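Local coordinates for 5-oxoprolinase subunit C (Escherichia coli, PDB 5DUD), which works as one subunit of the ATP-dependent 5-oxoprolinase, which opens 5-oxoproline to L-glutamate while hydrolysing ATP to ADP and phosphate, at residues G8-T12 / G141-K145; L224-L229 / T251-R257. All coordinates share one frame; numbering follows the deposited sequence.

How the contacts relate
Contact 1 (8-12 with 141-145) and contact 2 (224-229 with 251-257) lie well apart in the chain. Their centres are 30 Å from each other, and their nearest atoms stay about 16 Å apart, so they do not touch. They also follow one another in sequence: contact 1 closes before contact 2 opens. Contact 1 ties two loops together beside the five-stranded antiparallel sheet that strand 12-14 edges. Contact 2 is a small two-stranded ribbon, its centre about 22 Å from the centre of the chain, whose second segment runs at Arg257 into strand 257-261 of the mixed sheet. Another protein chain packs on it.

Contact 1: G8-T12 / G141-K145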
ATOM      1  N   GLY A   8       0.214 -12.746  20.227  1.00 40.99           N
ATOM      2  CA  GLY A   8      -1.176 -12.530  19.821  1.00 40.39           C
ATOM      3  C   GLY A   8      -1.451 -13.070  18.433  1.00 44.07           C
ATOM      4  O   GLY A   8      -0.791 -14.018  18.002  1.00 44.06           O
ATOM      5  N   MET A   9      -2.405 -12.464  17.703  1.00 40.05           N
ATOM      6  CA  MET A   9      -2.788 -12.968  16.373  1.00 39.67           C
ATOM      7  C   MET A   9      -2.174 -12.186  15.192  1.00 41.93           C
ATOM      8  O   MET A   9      -1.779 -12.838  14.232  1.00 41.72           O
ATOM      9  CB  MET A   9      -4.319 -13.062  16.208  1.00 42.30           C
ATOM     10  CG  MET A   9      -5.096 -11.763  16.403  1.00 45.38           C
ATOM     11  SD  MET A   9      -6.855 -11.952  16.023  1.00 50.04           S
ATOM     12  CE  MET A   9      -6.782 -12.179  14.242  1.00 46.37           C
ATOM     13  N   TYR A  10      -2.112 -10.842  15.228  1.00 37.14           N
ATOM     14  CA  TYR A  10      -1.541 -10.044  14.135  1.00 36.06           C
ATOM     15  C   TYR A  10      -0.772  -8.865  14.739  1.00 38.72           C
ATOM     16  O   TYR A  10      -1.245  -7.725  14.725  1.00 37.72           O
ATOM     17  CB  TYR A  10      -2.675  -9.585  13.177  1.00 36.94           C
ATOM     18  CG  TYR A  10      -2.390  -9.796  11.709  1.00 38.73           C
ATOM     19  CD1 TYR A  10      -2.605 -11.031  11.110  1.00 41.44           C
ATOM     20  CD2 TYR A  10      -2.018  -8.734  10.892  1.00 38.87           C
ATOM     21  CE1 TYR A  10      -2.401 -11.219   9.745  1.00 42.47           C
ATOM     22  CE2 TYR A  10      -1.812  -8.908   9.527  1.00 39.80           C
ATOM     23  CZ  TYR A  10      -2.000 -10.155   8.955  1.00 48.26           C
ATOM     24  OH  TYR A  10      -1.802 -10.314   7.603  1.00 49.59           O
ATOM     25  N   THR A  11       0.412  -9.154  15.304  1.00 34.95           N
ATOM     26  CA  THR A  11       1.267  -8.136  15.926  1.00 34.24           C
ATOM     27  C   THR A  11       2.494  -7.912  15.043  1.00 37.16           C
ATOM     28  O   THR A  11       3.133  -8.884  14.640  1.00 37.16           O
ATOM     29  CB  THR A  11       1.646  -8.557  17.349  1.00 43.46           C
ATOM     30  OG1 THR A  11       0.453  -8.935  18.037  1.00 44.13           O
ATOM     31  CG2 THR A  11       2.342  -7.442  18.128  1.00 41.83           C
ATOM     32  N   THR A  12       2.821  -6.631  14.737  1.00 32.69           N
ATOM     33  CA  THR A  12       3.950  -6.244  13.878  1.00 32.17           C
ATOM     34  C   THR A  12       4.590  -4.934  14.327  1.00 35.17           C
ATOM     35  O   THR A  12       3.949  -4.143  15.015  1.00 34.27           O
ATOM     36  CB  THR A  12       3.485  -6.069  12.412  1.00 38.47           C
ATOM     37  OG1 THR A  12       2.470  -5.058  12.340  1.00 37.26           O
ATOM     38  CG2 THR A  12       3.002  -7.352  11.798  1.00 36.32           C
ATOM     39  N   GLY A 141      10.379  -9.483   8.491  1.00 35.41           N
ATOM     40  CA  GLY A 141       9.203  -9.399   7.628  1.00 34.36           C
ATOM     41  C   GLY A 141       8.132 -10.426   7.931  1.00 37.64           C
ATOM     42  O   GLY A 141       7.668 -11.117   7.022  1.00 37.18           O
ATOM     43  N   ARG A 142       7.746 -10.541   9.207  1.00 34.06           N
ATOM     44  CA  ARG A 142       6.733 -11.504   9.643  1.00 33.77           C
ATOM     45  C   ARG A 142       6.047 -11.048  10.932  1.00 36.92           C
ATOM     46  O   ARG A 142       6.486 -10.087  11.562  1.00 36.23           O
ATOM     47  CB  ARG A 142       7.377 -12.892   9.851  1.00 34.85           C
ATOM     48  CG  ARG A 142       8.623 -12.893  10.743  1.00 46.23           C
ATOM     49  CD  ARG A 142       8.912 -14.279  11.302  1.00 58.38           C
ATOM     50  NE  ARG A 142      10.069 -14.279  12.200  1.00 68.04           N
ATOM     51  CZ  ARG A 142      10.050 -13.913  13.480  1.00 81.97           C
ATOM     52  NH1 ARG A 142       8.923 -13.484  14.046  1.00 68.40           N
ATOM     53  NH2 ARG A 142      11.163 -13.950  14.201  1.00 69.58           N
ATOM     54  N   LEU A 143       4.970 -11.745  11.325  1.00 33.33           N
ATOM     55  CA  LEU A 143       4.247 -11.442  12.563  1.00 32.73           C
ATOM     56  C   LEU A 143       5.083 -11.836  13.768  1.00 37.06           C
ATOM     57  O   LEU A 143       5.785 -12.846  13.716  1.00 37.17           O
ATOM     58  CB  LEU A 143       2.910 -12.197  12.618  1.00 32.86           C
ATOM     59  CG  LEU A 143       1.876 -11.863  11.541  1.00 37.14           C
ATOM     60  CD1 LEU A 143       0.720 -12.844  11.587  1.00 37.79           C
ATOM     61  CD2 LEU A 143       1.385 -10.434  11.671  1.00 38.76           C
ATOM     62  N   LEU A 144       5.007 -11.067  14.859  1.00 33.67           N
ATOM     63  CA  LEU A 144       5.754 -11.421  16.061  1.00 34.28           C
ATOM     64  C   LEU A 144       5.173 -12.711  16.628  1.00 39.31           C
ATOM     65  O   LEU A 144       3.965 -12.931  16.510  1.00 38.56           O
ATOM     66  CB  LEU A 144       5.716 -10.286  17.094  1.00 33.99           C
ATOM     67  CG  LEU A 144       6.386  -8.966  16.688  1.00 38.29           C
ATOM     68  CD1 LEU A 144       6.350  -7.972  17.826  1.00 38.35           C
ATOM     69  CD2 LEU A 144       7.833  -9.176  16.251  1.00 41.56           C
ATOM     70  N   LYS A 145       6.037 -13.601  17.154  1.00 37.40           N
ATOM     71  CA  LYS A 145       5.625 -14.882  17.740  1.00 38.26           C
ATOM     72  C   LYS A 145       6.117 -14.958  19.198  1.00 43.21           C
ATOM     73  O   LYS A 145       6.745 -14.015  19.686  1.00 42.66           O
ATOM     74  CB  LYS A 145       6.126 -16.084  16.900  1.00 41.65           C
ATOM     75  CG  LYS A 145       7.595 -16.110  16.537  1.00 57.98           C
ATOM     76  CD  LYS A 145       8.020 -17.517  16.056  1.00 70.15           C
ATOM     77  CE  LYS A 145       9.208 -17.485  15.127  1.00 80.88           C
ATOM     78  NZ  LYS A 145      10.473 -18.180  15.483  1.00 91.06           N
TER
HETATM   79  O   HOH W   1       0.981 -11.807  15.834  1.00 22.37           O
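Thr11 O takes the one direct hydrogen bond across this contact, from Leu144 N at 2.9 Å. The N-H points almost straight at the oxygen (169°), and the donor is tilted 24° from the carbonyl plane. The CA of Leu143 also approaches this oxygen, as a weaker CA-H...O contact. A water adds a second bridge: it accepts from Thr11 N at 2.8 Å and donates to Leu144 O.

Leu143 carries most of the side-chain packing. Its CD2 sits over the centre of one face of the Tyr10 ring, 3.9 Å from the centroid, in a CH-pi contact. The same methyl meets Thr12 CG2 at 3.5 Å. The other branch, CD1, lies against Tyr10 CD1 at 3.8 Å and near Met9 O. The Leu144 side chain crosses that of Thr11 at about a right angle, with its CD1 4.1 Å from Thr11 CG2. This methyl of Thr11 is anti to the backbone N, while OG1 turns back to bond Ala7 O.

Segment 141-145 is loop. Thr12 lies on strand 12-14 and pairs through its backbone with Glu54 of strand 52-56, and Leu144 rests on Leu53 of that strand.

Contact 2: L224-L229 / T251-R257; sequences LLSHGL and TTGGYPR
Strands 227-228 and 252-253 form a short antiparallel beta ribbon. His227 and Gly253 form its hydrogen-bonded pair: His227 N donates to Gly253 O at 3.0 Å, and Gly253 N donates to His227 O at 3.1 Å. Gly228 and Thr252 are the non-hydrogen-bonded pair. Beyond them Leu229 N donates to Thr251 O.

The His227 ring is sandwiched. The Arg257 guanidinium lies flat on one face, with centres 3.4 Å apart and planes at 9°. Gly253 O sits over the centre of the opposite face. The imidazole gets there because CG stands between the backbone N and carbonyl carbon (chi1 45°). Arg257 reaches it from the opposite direction, its chain bent at chi3 (-77°). Glu181 holds Arg257 NE in a salt bridge and so helps keep the guanidinium in place. With an alanine in place of Arg257, that face of the imidazole would probably lose its cover, the ring would be less firmly held, and Glu181 would lose this salt bridge.

At one end Leu224 CD1 packs on Pro256 CB at 4.1 Å. At the other, Leu229 CD1 lies against Gly253 N at 3.7 Å.

The backbone of Ser226 is hydrogen-bonded to another protein chain, which also packs on Thr251 and Thr252. This is a two-stranded antiparallel ribbon, with an arginine-histidine stack formed where the second segment leaves it for strand 257-261.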
ATOM      1  N   LEU A 224     -11.080  -0.503 -17.769  1.00 45.78           N
ATOM      2  CA  LEU A 224     -10.270   0.533 -17.151  1.00 43.88           C
ATOM      3  C   LEU A 224      -8.792   0.189 -17.251  1.00 46.09           C
ATOM      4  O   LEU A 224      -8.382  -0.894 -16.823  1.00 45.55           O
ATOM      5  CB  LEU A 224     -10.672   0.723 -15.683  1.00 42.83           C
ATOM      6  CG  LEU A 224     -11.884   1.619 -15.487  1.00 47.52           C
ATOM      7  CD1 LEU A 224     -13.142   0.817 -15.279  1.00 48.31           C
ATOM      8  CD2 LEU A 224     -11.674   2.564 -14.327  1.00 48.91           C
ATOM      9  N   LEU A 225      -7.982   1.145 -17.739  1.00 41.44           N
ATOM     10  CA  LEU A 225      -6.542   0.943 -17.869  1.00 40.50           C
ATOM     11  C   LEU A 225      -5.914   1.014 -16.460  1.00 41.67           C
ATOM     12  O   LEU A 225      -6.356   1.825 -15.643  1.00 40.30           O
ATOM     13  CB  LEU A 225      -5.903   1.986 -18.807  1.00 40.96           C
ATOM     14  CG  LEU A 225      -6.607   2.344 -20.118  1.00 46.89           C
ATOM     15  CD1 LEU A 225      -5.906   3.507 -20.789  1.00 47.34           C
ATOM     16  CD2 LEU A 225      -6.654   1.154 -21.057  1.00 50.51           C
ATOM     17  N   SER A 226      -4.910   0.169 -16.166  1.00 37.17           N
ATOM     18  CA  SER A 226      -4.268   0.130 -14.835  1.00 35.47           C
ATOM     19  C   SER A 226      -3.735   1.509 -14.399  1.00 37.64           C
ATOM     20  O   SER A 226      -2.864   2.075 -15.064  1.00 37.44           O
ATOM     21  CB  SER A 226      -3.134  -0.885 -14.809  1.00 39.11           C
ATOM     22  OG  SER A 226      -3.637  -2.210 -14.752  1.00 47.61           O
ATOM     23  N   HIS A 227      -4.285   2.040 -13.292  1.00 32.60           N
ATOM     24  CA  HIS A 227      -3.966   3.372 -12.774  1.00 31.42           C
ATOM     25  C   HIS A 227      -3.449   3.298 -11.360  1.00 33.77           C
ATOM     26  O   HIS A 227      -3.830   2.405 -10.609  1.00 32.87           O
ATOM     27  CB  HIS A 227      -5.211   4.297 -12.820  1.00 32.03           C
ATOM     28  CG  HIS A 227      -6.475   3.660 -12.327  1.00 35.16           C
ATOM     29  ND1 HIS A 227      -6.634   3.294 -11.003  1.00 36.03           N
ATOM     30  CD2 HIS A 227      -7.597   3.332 -13.007  1.00 37.57           C
ATOM     31  CE1 HIS A 227      -7.841   2.757 -10.920  1.00 35.70           C
ATOM     32  NE2 HIS A 227      -8.459   2.765 -12.101  1.00 36.97           N
ATOM     33  N   GLY A 228      -2.608   4.267 -11.004  1.00 29.77           N
ATOM     34  CA  GLY A 228      -2.038   4.378  -9.669  1.00 28.77           C
ATOM     35  C   GLY A 228      -3.114   4.545  -8.617  1.00 31.75           C
ATOM     36  O   GLY A 228      -4.099   5.251  -8.853  1.00 31.21           O
ATOM     37  N   LEU A 229      -2.947   3.863  -7.469  1.00 27.84           N
ATOM     38  CA  LEU A 229      -3.877   3.870  -6.340  1.00 27.05           C
ATOM     39  C   LEU A 229      -3.208   4.416  -5.084  1.00 29.96           C
ATOM     40  O   LEU A 229      -1.983   4.517  -5.025  1.00 29.49           O
ATOM     41  CB  LEU A 229      -4.370   2.438  -6.040  1.00 27.20           C
ATOM     42  CG  LEU A 229      -4.881   1.609  -7.208  1.00 32.74           C
ATOM     43  CD1 LEU A 229      -5.291   0.217  -6.733  1.00 32.93           C
ATOM     44  CD2 LEU A 229      -6.048   2.295  -7.894  1.00 35.65           C
ATOM     45  N   THR A 251      -0.304  -0.873  -5.461  1.00 28.70           N
ATOM     46  CA  THR A 251      -0.073   0.487  -5.947  1.00 28.14           C
ATOM     47  C   THR A 251      -0.837   0.762  -7.263  1.00 31.96           C
ATOM     48  O   THR A 251      -1.172   1.915  -7.505  1.00 30.87           O
ATOM     49  CB  THR A 251       1.411   0.757  -6.140  1.00 35.80           C
ATOM     50  OG1 THR A 251       1.923  -0.139  -7.121  1.00 36.59           O
ATOM     51  CG2 THR A 251       2.199   0.632  -4.844  1.00 33.06           C
ATOM     52  N   THR A 252      -1.095  -0.277  -8.105  1.00 29.48           N
ATOM     53  CA  THR A 252      -1.819  -0.144  -9.383  1.00 29.90           C
ATOM     54  C   THR A 252      -3.025  -1.090  -9.438  1.00 33.79           C
ATOM     55  O   THR A 252      -2.954  -2.198  -8.915  1.00 33.25           O
ATOM     56  CB  THR A 252      -0.884  -0.441 -10.563  1.00 38.93           C
ATOM     57  OG1 THR A 252      -0.271  -1.711 -10.365  1.00 38.70           O
ATOM     58  CG2 THR A 252       0.169   0.644 -10.764  1.00 37.95           C
ATOM     59  N   GLY A 253      -4.107  -0.647 -10.076  1.00 30.80           N
ATOM     60  CA  GLY A 253      -5.322  -1.442 -10.232  1.00 31.16           C
ATOM     61  C   GLY A 253      -6.199  -0.961 -11.367  1.00 35.78           C
ATOM     62  O   GLY A 253      -6.129   0.207 -11.753  1.00 35.10           O
ATOM     63  N   GLY A 254      -7.023  -1.866 -11.886  1.00 33.63           N
ATOM     64  CA  GLY A 254      -7.925  -1.591 -12.997  1.00 34.56           C
ATOM     65  C   GLY A 254      -9.385  -1.791 -12.659  1.00 39.00           C
ATOM     66  O   GLY A 254     -10.113  -2.400 -13.448  1.00 39.89           O
ATOM     67  N   TYR A 255      -9.829  -1.271 -11.496  1.00 34.67           N
ATOM     68  CA  TYR A 255     -11.229  -1.348 -11.063  1.00 34.75           C
ATOM     69  C   TYR A 255     -11.833   0.061 -10.972  1.00 37.71           C
ATOM     70  O   TYR A 255     -11.114   1.015 -10.667  1.00 36.31           O
ATOM     71  CB  TYR A 255     -11.364  -2.058  -9.702  1.00 35.56           C
ATOM     72  CG  TYR A 255     -11.146  -3.556  -9.728  1.00 38.10           C
ATOM     73  CD1 TYR A 255     -11.898  -4.374 -10.565  1.00 41.45           C
ATOM     74  CD2 TYR A 255     -10.295  -4.172  -8.818  1.00 38.28           C
ATOM     75  CE1 TYR A 255     -11.728  -5.756 -10.572  1.00 43.00           C
ATOM     76  CE2 TYR A 255     -10.127  -5.554  -8.802  1.00 39.80           C
ATOM     77  CZ  TYR A 255     -10.847  -6.346  -9.681  1.00 48.74           C
ATOM     78  OH  TYR A 255     -10.677  -7.712  -9.655  1.00 50.83           O
ATOM     79  N   PRO A 256     -13.156   0.213 -11.205  1.00 34.62           N
ATOM     80  CA  PRO A 256     -13.762   1.554 -11.138  1.00 34.18           C
ATOM     81  C   PRO A 256     -13.856   2.070  -9.695  1.00 36.66           C
ATOM     82  O   PRO A 256     -14.384   1.375  -8.829  1.00 36.25           O
ATOM     83  CB  PRO A 256     -15.143   1.355 -11.771  1.00 37.21           C
ATOM     84  CG  PRO A 256     -15.449  -0.072 -11.572  1.00 42.32           C
ATOM     85  CD  PRO A 256     -14.150  -0.810 -11.582  1.00 37.34           C
ATOM     86  N   ARG A 257     -13.301   3.273  -9.447  1.00 32.12           N
ATOM     87  CA  ARG A 257     -13.227   3.923  -8.141  1.00 30.86           C
ATOM     88  C   ARG A 257     -14.441   4.841  -7.915  1.00 35.33           C
ATOM     89  O   ARG A 257     -14.548   5.886  -8.560  1.00 35.10           O
ATOM     90  CB  ARG A 257     -11.918   4.733  -8.033  1.00 29.35           C
ATOM     91  CG  ARG A 257     -10.645   3.945  -8.346  1.00 34.86           C
ATOM     92  CD  ARG A 257      -9.494   4.852  -8.753  1.00 38.90           C
ATOM     93  NE  ARG A 257      -9.629   5.324 -10.134  1.00 43.48           N
ATOM     94  CZ  ARG A 257      -8.723   6.051 -10.787  1.00 55.93           C
ATOM     95  NH1 ARG A 257      -7.583   6.400 -10.195  1.00 42.17           N
ATOM     96  NH2 ARG A 257      -8.947   6.428 -12.041  1.00 43.12           N
TER